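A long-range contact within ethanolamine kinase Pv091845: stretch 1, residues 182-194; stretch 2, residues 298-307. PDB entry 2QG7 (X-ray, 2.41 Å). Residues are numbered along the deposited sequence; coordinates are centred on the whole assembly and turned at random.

Stretch 1 (182-194) FMDGYALSREDIK
Stretch 2 298-307: LSSNIINTVG

The most unusual feature of this contact is the way Tyr186 and Asn304 bond to each other three times, twice through the backbone and once through their side chains. They form the hydrogen-bonded pair of a short antiparallel bridge, CA to CA 5.4 Å: Tyr186 N donates to Asn304 O at 3.1 Å, and Asn304 N to Tyr186 O at 2.8 Å, both nearly straight. On the sheet face these two share, Tyr186 takes chi1 p (73°, chi2 -89°) and Asn304 chi1 t (chi2 22°). The phenol thus lies across its partner, with Asn304 CB 4.0 Å from the Tyr186 ring centroid, over the face, while Asn304 ND2 donates to Tyr186 OH at 2.9 Å. A tyrosine suits the place because one side chain offers both a flat surface and a distant acceptor. Val306 CG2 sits at the ring edge, 4.1 Å from Tyr186 CE1.

The strands are brief, 186-187 against 302-304, with extended angles (Tyr186 -122/148, Asn304 -100/109). Next in register, Ala187 and Ile303 form a non-hydrogen-bonded pair, CA to CA 4.4 Å, their side chains on the other face. Ala187 offers a single methyl where the backbones run this close, its CB meeting Ile303 CD1 at 4.0 Å, Ile303 being m,m; the flexible, apolar Met183 (t,t,p) brings CE to 3.8 Å from Ile303 CG2.

Before the bridge, Gly185 (132/175) runs close to stretch 2, its CA 4.0 Å from Thr305 CA. A CB here would clash with Thr305 OG1 and Ile303 CG2, and the backbone angles themselves call for glycine. Thr305, chi1 m, donates from OG1 to Asp184 O at 2.6 Å, a short bond that gives this carbonyl a partner beyond the bridge.

After the bridge, Leu188 N donates to Ile302 O at 3.0 Å and weakly to Ser299 O at 3.3 Å. Stretch 2 arrives there through a 3-10 turn at 299-301 (Ser299 -62/-32), in which Ile302 N donates to Ser299 O at 3.2 Å. Ser299 OG, chi1 p, bonds weakly to Leu188 O at 3.4 Å; Ser299 CB packs 3.6 Å from Ile193 CG2. Leu188 (m,t) and Ile193 (p,t) both pack on Ile302 (m,t): Leu188 CD1 lies 3.8 Å from Ile302 CG2, and Ile193 CG2 3.8 Å from Ile302 CD1. All three are buried, and their branched apolar side chains fill space without leaving polar groups unpaired.

Ser189, chi1 p, caps the following weakly bonded helical segment: Asp192 N donates to Ser189 OG at 3.3 Å, and Ser189 N to Asp192 OD1 at 3.1 Å. Within this segment the CA-to-CB bond of Ile193 points toward stretch 2.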

ATOM      1  N   PHE D 182      19.036 -23.449 -19.569  1.00 66.32           N
ATOM      2  CA  PHE D 182      18.246 -22.334 -20.030  1.00 65.98           C
ATOM      3  C   PHE D 182      16.979 -22.845 -20.686  1.00 66.80           C
ATOM      4  O   PHE D 182      16.992 -23.828 -21.461  1.00 67.23           O
ATOM      5  CB  PHE D 182      19.046 -21.471 -21.005  1.00 65.53           C
ATOM      6  CG  PHE D 182      18.261 -20.334 -21.607  1.00 64.57           C
ATOM      7  CD1 PHE D 182      18.045 -19.155 -20.887  1.00 65.45           C
ATOM      8  CD2 PHE D 182      17.747 -20.437 -22.899  1.00 63.39           C
ATOM      9  CE1 PHE D 182      17.306 -18.094 -21.450  1.00 66.22           C
ATOM     10  CE2 PHE D 182      17.025 -19.392 -23.472  1.00 64.03           C
ATOM     11  CZ  PHE D 182      16.799 -18.217 -22.749  1.00 65.01           C
ATOM     12  N   MET D 183      15.872 -22.180 -20.364  1.00 67.21           N
ATOM     13  CA  MET D 183      14.608 -22.444 -21.025  1.00 67.06           C
ATOM     14  C   MET D 183      14.080 -21.151 -21.652  1.00 66.20           C
ATOM     15  O   MET D 183      13.942 -20.124 -20.988  1.00 66.52           O
ATOM     16  CB  MET D 183      13.619 -23.018 -20.014  1.00 67.63           C
ATOM     17  CG  MET D 183      12.284 -23.495 -20.617  1.00 70.55           C
ATOM     18  SD  MET D 183      11.035 -23.884 -19.334  1.00 75.56           S
ATOM     19  CE  MET D 183      10.932 -22.300 -18.475  1.00 71.42           C
ATOM     20  N   ASP D 184      13.790 -21.207 -22.942  1.00 65.44           N
ATOM     21  CA  ASP D 184      13.201 -20.068 -23.658  1.00 64.09           C
ATOM     22  C   ASP D 184      11.721 -19.882 -23.282  1.00 62.20           C
ATOM     23  O   ASP D 184      11.070 -20.811 -22.793  1.00 61.57           O
ATOM     24  CB  ASP D 184      13.339 -20.296 -25.166  1.00 65.17           C
ATOM     25  CG  ASP D 184      13.952 -19.103 -25.892  1.00 67.65           C
ATOM     26  OD1 ASP D 184      13.487 -17.944 -25.666  1.00 69.75           O
ATOM     27  OD2 ASP D 184      14.900 -19.347 -26.696  1.00 66.86           O
ATOM     28  N   GLY D 185      11.206 -18.673 -23.511  1.00 60.24           N
ATOM     29  CA  GLY D 185       9.819 -18.328 -23.201  1.00 57.81           C
ATOM     30  C   GLY D 185       9.708 -17.016 -22.438  1.00 56.57           C
ATOM     31  O   GLY D 185      10.712 -16.410 -22.073  1.00 55.86           O
ATOM     32  N   TYR D 186       8.480 -16.566 -22.192  1.00 55.31           N
ATOM     33  CA  TYR D 186       8.284 -15.310 -21.488  1.00 53.82           C
ATOM     34  C   TYR D 186       7.453 -15.485 -20.213  1.00 53.27           C
ATOM     35  O   TYR D 186       6.569 -16.370 -20.133  1.00 52.89           O
ATOM     36  CB  TYR D 186       7.692 -14.263 -22.434  1.00 53.98           C
ATOM     37  CG  TYR D 186       6.248 -14.499 -22.779  1.00 53.25           C
ATOM     38  CD1 TYR D 186       5.905 -15.287 -23.874  1.00 53.77           C
ATOM     39  CD2 TYR D 186       5.217 -13.949 -21.990  1.00 51.25           C
ATOM     40  CE1 TYR D 186       4.549 -15.509 -24.212  1.00 53.46           C
ATOM     41  CE2 TYR D 186       3.884 -14.186 -22.285  1.00 51.98           C
ATOM     42  CZ  TYR D 186       3.557 -14.953 -23.409  1.00 52.40           C
ATOM     43  OH  TYR D 186       2.250 -15.184 -23.736  1.00 54.57           O
ATOM     44  N   ALA D 187       7.744 -14.653 -19.216  1.00 52.13           N
ATOM     45  CA  ALA D 187       7.065 -14.739 -17.935  1.00 51.39           C
ATOM     46  C   ALA D 187       5.729 -14.068 -18.067  1.00 51.27           C
ATOM     47  O   ALA D 187       5.602 -13.094 -18.796  1.00 52.14           O
ATOM     48  CB  ALA D 187       7.860 -14.098 -16.851  1.00 51.26           C
ATOM     49  N   LEU D 188       4.732 -14.621 -17.375  1.00 50.80           N
ATOM     50  CA  LEU D 188       3.361 -14.184 -17.484  1.00 50.06           C
ATOM     51  C   LEU D 188       3.103 -12.970 -16.585  1.00 50.00           C
ATOM     52  O   LEU D 188       3.826 -12.749 -15.610  1.00 50.09           O
ATOM     53  CB  LEU D 188       2.412 -15.342 -17.111  1.00 50.18           C
ATOM     54  CG  LEU D 188       2.204 -16.581 -17.992  1.00 47.64           C
ATOM     55  CD1 LEU D 188       0.916 -17.223 -17.521  1.00 42.61           C
ATOM     56  CD2 LEU D 188       2.066 -16.182 -19.425  1.00 48.48           C
ATOM     57  N   SER D 189       2.065 -12.200 -16.922  1.00 49.13           N
ATOM     58  CA  SER D 189       1.656 -11.054 -16.120  1.00 48.88           C
ATOM     59  C   SER D 189       0.507 -11.486 -15.254  1.00 49.22           C
ATOM     60  O   SER D 189      -0.033 -12.560 -15.467  1.00 50.45           O
ATOM     61  CB  SER D 189       1.243  -9.876 -17.015  1.00 49.19           C
ATOM     62  OG  SER D 189       0.186 -10.227 -17.895  1.00 46.83           O
ATOM     63  N   ARG D 190       0.135 -10.686 -14.267  1.00 48.76           N
ATOM     64  CA  ARG D 190      -0.956 -11.064 -13.404  1.00 48.94           C
ATOM     65  C   ARG D 190      -2.265 -11.033 -14.175  1.00 49.60           C
ATOM     66  O   ARG D 190      -3.229 -11.664 -13.771  1.00 50.52           O
ATOM     67  CB  ARG D 190      -1.007 -10.193 -12.139  1.00 48.37           C
ATOM     68  CG  ARG D 190      -1.234  -8.753 -12.449  1.00 49.99           C
ATOM     69  CD  ARG D 190      -1.486  -7.901 -11.259  1.00 47.23           C
ATOM     70  NE  ARG D 190      -2.047  -6.623 -11.685  1.00 50.44           N
ATOM     71  CZ  ARG D 190      -2.283  -5.586 -10.875  1.00 49.53           C
ATOM     72  NH1 ARG D 190      -1.989  -5.683  -9.568  1.00 46.95           N
ATOM     73  NH2 ARG D 190      -2.817  -4.462 -11.385  1.00 43.22           N
ATOM     74  N   GLU D 191      -2.310 -10.312 -15.289  1.00 50.13           N
ATOM     75  CA  GLU D 191      -3.499 -10.369 -16.103  1.00 51.80           C
ATOM     76  C   GLU D 191      -3.504 -11.628 -16.942  1.00 51.99           C
ATOM     77  O   GLU D 191      -4.592 -12.092 -17.301  1.00 53.92           O
ATOM     78  CB  GLU D 191      -3.756  -9.096 -16.963  1.00 52.27           C
ATOM     79  CG  GLU D 191      -2.522  -8.262 -17.324  1.00 57.14           C
ATOM     80  CD  GLU D 191      -1.991  -7.396 -16.141  1.00 61.40           C
ATOM     81  OE1 GLU D 191      -2.809  -6.664 -15.526  1.00 65.48           O
ATOM     82  OE2 GLU D 191      -0.765  -7.434 -15.842  1.00 58.82           O
ATOM     83  N   ASP D 192      -2.322 -12.195 -17.246  1.00 51.16           N
ATOM     84  CA  ASP D 192      -2.275 -13.471 -17.946  1.00 50.16           C
ATOM     85  C   ASP D 192      -2.787 -14.618 -17.091  1.00 49.88           C
ATOM     86  O   ASP D 192      -3.565 -15.432 -17.577  1.00 50.54           O
ATOM     87  CB  ASP D 192      -0.876 -13.799 -18.449  1.00 49.78           C
ATOM     88  CG  ASP D 192      -0.428 -12.872 -19.563  1.00 52.58           C
ATOM     89  OD1 ASP D 192       0.796 -12.652 -19.690  1.00 57.63           O
ATOM     90  OD2 ASP D 192      -1.275 -12.344 -20.315  1.00 53.37           O
ATOM     91  N   ILE D 193      -2.331 -14.702 -15.840  1.00 48.25           N
ATOM     92  CA  ILE D 193      -2.746 -15.774 -14.946  1.00 47.64           C
ATOM     93  C   ILE D 193      -4.237 -15.791 -14.628  1.00 48.23           C
ATOM     94  O   ILE D 193      -4.787 -16.824 -14.256  1.00 48.56           O
ATOM     95  CB  ILE D 193      -1.864 -15.872 -13.645  1.00 47.02           C
ATOM     96  CG1 ILE D 193      -2.134 -14.710 -12.643  1.00 44.80           C
ATOM     97  CG2 ILE D 193      -0.378 -16.079 -14.047  1.00 47.13           C
ATOM     98  CD1 ILE D 193      -1.370 -14.872 -11.352  1.00 38.10           C
ATOM     99  N   LYS D 194      -4.881 -14.638 -14.787  1.00 49.65           N
ATOM    100  CA  LYS D 194      -6.293 -14.465 -14.521  1.00 50.08           C
ATOM    101  C   LYS D 194      -7.109 -14.844 -15.759  1.00 50.49           C
ATOM    102  O   LYS D 194      -8.282 -15.178 -15.669  1.00 50.51           O
ATOM    103  CB  LYS D 194      -6.551 -13.004 -14.150  1.00 51.01           C
ATOM    104  CG  LYS D 194      -8.020 -12.688 -13.710  1.00 52.50           C
ATOM    105  CD  LYS D 194      -8.150 -11.218 -13.366  1.00 53.47           C
ATOM    106  CE  LYS D 194      -9.567 -10.826 -13.008  1.00 55.53           C
ATOM    107  NZ  LYS D 194      -9.979 -11.418 -11.693  1.00 54.15           N
ATOM    108  N   LEU D 298       3.565 -17.157  -8.229  1.00 45.83           N
ATOM    109  CA  LEU D 298       3.288 -15.831  -8.800  1.00 45.64           C
ATOM    110  C   LEU D 298       3.493 -15.845 -10.304  1.00 44.67           C
ATOM    111  O   LEU D 298       4.137 -16.730 -10.829  1.00 44.06           O
ATOM    112  CB  LEU D 298       4.126 -14.720  -8.127  1.00 45.83           C
ATOM    113  CG  LEU D 298       5.538 -14.954  -7.568  1.00 47.43           C
ATOM    114  CD1 LEU D 298       6.589 -14.840  -8.642  1.00 46.05           C
ATOM    115  CD2 LEU D 298       5.836 -13.953  -6.477  1.00 46.61           C
ATOM    116  N   SER D 299       2.936 -14.848 -10.983  1.00 44.86           N
ATOM    117  CA  SER D 299       2.859 -14.841 -12.447  1.00 46.04           C
ATOM    118  C   SER D 299       4.195 -14.833 -13.152  1.00 46.02           C
ATOM    119  O   SER D 299       4.324 -15.381 -14.224  1.00 46.80           O
ATOM    120  CB  SER D 299       2.007 -13.678 -12.961  1.00 46.09           C
ATOM    121  OG  SER D 299       2.560 -12.447 -12.520  1.00 48.95           O
ATOM    122  N   SER D 300       5.187 -14.212 -12.535  1.00 46.78           N
ATOM    123  CA  SER D 300       6.555 -14.164 -13.053  1.00 46.43           C
ATOM    124  C   SER D 300       7.301 -15.481 -12.881  1.00 45.86           C
ATOM    125  O   SER D 300       8.337 -15.672 -13.479  1.00 45.79           O
ATOM    126  CB  SER D 300       7.332 -12.992 -12.411  1.00 47.03           C
ATOM    127  OG  SER D 300       7.627 -13.264 -11.052  1.00 47.43           O
ATOM    128  N   ASN D 301       6.754 -16.391 -12.068  1.00 45.96           N
ATOM    129  CA  ASN D 301       7.212 -17.787 -11.973  1.00 44.70           C
ATOM    130  C   ASN D 301       6.568 -18.781 -12.955  1.00 44.67           C
ATOM    131  O   ASN D 301       6.841 -19.970 -12.906  1.00 44.19           O
ATOM    132  CB  ASN D 301       7.085 -18.266 -10.532  1.00 44.58           C
ATOM    133  CG  ASN D 301       8.267 -17.829  -9.689  1.00 43.43           C
ATOM    134  OD1 ASN D 301       9.246 -17.386 -10.249  1.00 44.43           O
ATOM    135  ND2 ASN D 301       8.174 -17.933  -8.363  1.00 42.56           N
ATOM    136  N   ILE D 302       5.726 -18.267 -13.855  1.00 45.37           N
ATOM    137  CA  ILE D 302       5.022 -19.064 -14.848  1.00 45.89           C
ATOM    138  C   ILE D 302       5.417 -18.571 -16.233  1.00 47.00           C
ATOM    139  O   ILE D 302       5.209 -17.436 -16.564  1.00 46.32           O
ATOM    140  CB  ILE D 302       3.489 -19.005 -14.644  1.00 45.49           C
ATOM    141  CG1 ILE D 302       3.113 -19.402 -13.223  1.00 42.98           C
ATOM    142  CG2 ILE D 302       2.756 -19.910 -15.635  1.00 46.92           C
ATOM    143  CD1 ILE D 302       1.718 -18.993 -12.835  1.00 41.93           C
ATOM    144  N   ILE D 303       6.001 -19.463 -17.024  1.00 49.31           N
ATOM    145  CA  ILE D 303       6.633 -19.134 -18.313  1.00 50.47           C
ATOM    146  C   ILE D 303       5.803 -19.732 -19.441  1.00 52.00           C
ATOM    147  O   ILE D 303       5.436 -20.909 -19.397  1.00 52.20           O
ATOM    148  CB  ILE D 303       8.108 -19.715 -18.360  1.00 50.58           C
ATOM    149  CG1 ILE D 303       8.898 -19.347 -17.077  1.00 49.06           C
ATOM    150  CG2 ILE D 303       8.841 -19.354 -19.667  1.00 49.61           C
ATOM    151  CD1 ILE D 303       9.230 -17.826 -16.899  1.00 48.87           C
ATOM    152  N   ASN D 304       5.472 -18.910 -20.429  1.00 53.56           N
ATOM    153  CA  ASN D 304       4.804 -19.398 -21.618  1.00 55.14           C
ATOM    154  C   ASN D 304       5.818 -19.566 -22.733  1.00 56.65           C
ATOM    155  O   ASN D 304       6.319 -18.576 -23.256  1.00 57.04           O
ATOM    156  CB  ASN D 304       3.719 -18.422 -22.080  1.00 55.07           C
ATOM    157  CG  ASN D 304       2.967 -18.929 -23.281  1.00 53.62           C
ATOM    158  OD1 ASN D 304       2.945 -20.124 -23.540  1.00 56.47           O
ATOM    159  ND2 ASN D 304       2.346 -18.042 -24.005  1.00 51.48           N
ATOM    160  N   THR D 305       6.130 -20.811 -23.089  1.00 59.09           N
ATOM    161  CA  THR D 305       7.058 -21.081 -24.194  1.00 61.49           C
ATOM    162  C   THR D 305       6.259 -21.456 -25.422  1.00 63.32           C
ATOM    163  O   THR D 305       5.791 -22.590 -25.535  1.00 63.78           O
ATOM    164  CB  THR D 305       8.053 -22.191 -23.869  1.00 61.37           C
ATOM    165  OG1 THR D 305       8.694 -21.919 -22.603  1.00 61.00           O
ATOM    166  CG2 THR D 305       9.113 -22.289 -24.993  1.00 62.22           C
ATOM    167  N   VAL D 306       6.096 -20.491 -26.327  1.00 65.44           N
ATOM    168  CA  VAL D 306       5.220 -20.647 -27.490  1.00 67.45           C
ATOM    169  C   VAL D 306       5.907 -21.524 -28.560  1.00 68.76           C
ATOM    170  O   VAL D 306       7.016 -21.208 -29.023  1.00 69.62           O
ATOM    171  CB  VAL D 306       4.765 -19.270 -28.070  1.00 67.61           C
ATOM    172  CG1 VAL D 306       3.835 -19.466 -29.283  1.00 69.19           C
ATOM    173  CG2 VAL D 306       4.049 -18.452 -27.014  1.00 66.29           C
ATOM    174  N   GLY D 307       5.248 -22.631 -28.916  1.00 69.46           N
ATOM    175  CA  GLY D 307       5.789 -23.609 -29.849  1.00 70.28           C
ATOM    176  C   GLY D 307       5.428 -25.033 -29.445  1.00 70.80           C
ATOM    177  O   GLY D 307       6.170 -25.982 -29.742  1.00 71.08           O
TER